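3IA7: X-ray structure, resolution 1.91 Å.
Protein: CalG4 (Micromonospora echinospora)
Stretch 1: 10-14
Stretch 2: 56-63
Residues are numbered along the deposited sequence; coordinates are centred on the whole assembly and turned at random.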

# COMPACT_ATOMS: atom_id res chain seq x y z
N ALA A 10 3.79 18.57 10.51
CA ALA A 10 3.37 19.76 9.73
C ALA A 10 3.64 19.50 8.25
O ALA A 10 4.82 19.28 7.85
CB ALA A 10 4.14 21.01 10.21
N ASN A 11 2.59 19.55 7.42
CA ASN A 11 2.75 19.29 6.00
C ASN A 11 1.86 20.22 5.18
O ASN A 11 0.86 20.78 5.68
CB ASN A 11 2.42 17.83 5.64
CG ASN A 11 3.22 17.31 4.40
OD1 ASN A 11 3.79 18.08 3.61
ND2 ASN A 11 3.33 16.01 4.30
N VAL A 12 2.26 20.42 3.93
CA VAL A 12 1.46 21.20 2.99
C VAL A 12 0.40 20.24 2.37
O VAL A 12 0.53 19.02 2.46
CB VAL A 12 2.34 21.90 1.92
CG1 VAL A 12 3.06 20.87 1.09
CG2 VAL A 12 1.48 22.78 0.97
N GLN A 13 -0.65 20.79 1.78
CA GLN A 13 -1.59 19.90 1.13
C GLN A 13 -0.99 19.45 -0.22
O GLN A 13 -0.09 20.09 -0.75
CB GLN A 13 -2.98 20.53 1.03
CG GLN A 13 -3.05 21.74 0.23
CD GLN A 13 -4.47 22.10 -0.24
OE1 GLN A 13 -5.53 21.50 0.15
NE2 GLN A 13 -4.49 23.12 -1.08
N GLY A 14 -1.45 18.34 -0.75
CA GLY A 14 -0.96 17.90 -2.04
C GLY A 14 -0.49 16.48 -1.89
O GLY A 14 0.22 16.11 -0.92
N LEU A 56 -6.69 21.41 11.17
CA LEU A 56 -6.91 22.00 9.82
C LEU A 56 -6.26 23.37 9.66
O LEU A 56 -6.23 24.18 10.62
CB LEU A 56 -8.42 22.19 9.54
CG LEU A 56 -9.24 20.90 9.54
CD1 LEU A 56 -10.72 21.28 9.41
CD2 LEU A 56 -8.79 20.03 8.39
N TYR A 57 -5.75 23.62 8.45
CA TYR A 57 -5.34 24.95 8.07
C TYR A 57 -6.02 25.26 6.72
O TYR A 57 -6.47 24.35 5.99
CB TYR A 57 -3.78 25.07 8.04
CG TYR A 57 -3.10 24.64 6.74
CD1 TYR A 57 -2.79 25.58 5.74
CD2 TYR A 57 -2.82 23.28 6.48
CE1 TYR A 57 -2.15 25.18 4.54
CE2 TYR A 57 -2.18 22.90 5.29
CZ TYR A 57 -1.84 23.86 4.35
OH TYR A 57 -1.25 23.48 3.14
N LYS A 58 -6.07 26.56 6.41
CA LYS A 58 -6.60 27.07 5.19
C LYS A 58 -5.44 27.39 4.24
O LYS A 58 -4.59 28.23 4.54
CB LYS A 58 -7.39 28.35 5.46
CG LYS A 58 -7.74 29.12 4.19
CD LYS A 58 -8.94 28.52 3.51
CE LYS A 58 -9.47 29.47 2.41
NZ LYS A 58 -10.50 28.70 1.61
N SER A 59 -5.43 26.69 3.12
CA SER A 59 -4.36 26.87 2.14
C SER A 59 -4.52 28.09 1.30
O SER A 59 -5.62 28.37 0.77
CB SER A 59 -4.28 25.65 1.21
OG SER A 59 -3.19 25.73 0.33
N GLU A 60 -3.40 28.79 1.14
CA GLU A 60 -3.29 29.89 0.16
C GLU A 60 -3.64 29.45 -1.26
O GLU A 60 -4.06 30.26 -2.08
CB GLU A 60 -1.88 30.48 0.19
CG GLU A 60 -1.54 31.12 1.52
CD GLU A 60 -2.26 32.46 1.74
OE1 GLU A 60 -2.21 33.34 0.86
OE2 GLU A 60 -2.88 32.63 2.81
N PHE A 61 -3.52 28.16 -1.52
CA PHE A 61 -3.70 27.62 -2.86
C PHE A 61 -5.17 27.38 -3.25
O PHE A 61 -5.47 26.98 -4.38
CB PHE A 61 -2.83 26.36 -3.02
CG PHE A 61 -1.34 26.66 -2.93
CD1 PHE A 61 -0.72 27.41 -3.93
CD2 PHE A 61 -0.59 26.22 -1.86
CE1 PHE A 61 0.63 27.70 -3.85
CE2 PHE A 61 0.75 26.52 -1.77
CZ PHE A 61 1.36 27.25 -2.77
N ASP A 62 -6.08 27.66 -2.31
CA ASP A 62 -7.49 27.65 -2.61
C ASP A 62 -7.82 28.78 -3.57
O ASP A 62 -8.60 28.60 -4.50
CB ASP A 62 -8.30 27.77 -1.31
CG ASP A 62 -8.34 26.45 -0.55
OD1 ASP A 62 -7.59 25.54 -0.93
OD2 ASP A 62 -9.13 26.34 0.41
N THR A 63 -7.19 29.94 -3.35
CA THR A 63 -7.50 31.16 -4.08
C THR A 63 -6.32 31.63 -4.94
O THR A 63 -6.48 32.50 -5.80
CB THR A 63 -7.93 32.29 -3.12
OG1 THR A 63 -6.90 32.49 -2.13
CG2 THR A 63 -9.23 31.90 -2.41

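Two segments of one CalG4 chain, at least 44 residues apart in sequence wherever they touch, meet in a small contact that buries 231 Å² in all. The backbones come nearest at Gln 13 and Ser 59, whose CA atoms lie 7.6 Å apart, a spacing that leaves side chains to bridge the gap. Asn 11 to Gln 13 run extended, with phi between -142° and -77° and psi near 160°. Gly 14 follows at the N-cap position before a helix; its phi of 127° would jam a CB against the carbonyl O of Gln 13, so the conformation calls for glycine. In the second stretch the chain is extended through Ser 59 and then bends, the turn being tied by a hydrogen bond from Asp 62 N to Ser 59 O (3.2 Å).

Tyr 57 makes the one assigned hydrogen bond between the stretches. Its CB points sideways, but the ring carries the hydroxyl across to accept from Gln 13 N (N to OH 3.1 Å, angle 141°), with the donor at the ring edge, near its plane. The same OH packs against Val 12, 3.6 Å from CG2. On the first stretch, Asn 11 points away and turns its side chain back on its own backbone, OD1 accepting from Val 12 N at 2.8 Å.

Gln 13 points toward the second stretch and, with 68 Å² covered, is the most heavily buried by this contact. Its NE2 lies 3.2 Å from Ser 59 OG, 3.9 Å from Asp 62 OD1 and 4.1 Å from Phe 61 CB, so the amide end sits over the bend. Ser 59 OG accepts a hydrogen bond from Phe 61 N (3.1 Å, 159°), bracing that bend from within. Lys 58 NZ forms a salt bridge with Asp 62 OD2 at 3.0 Å, linking residues before and after the bend.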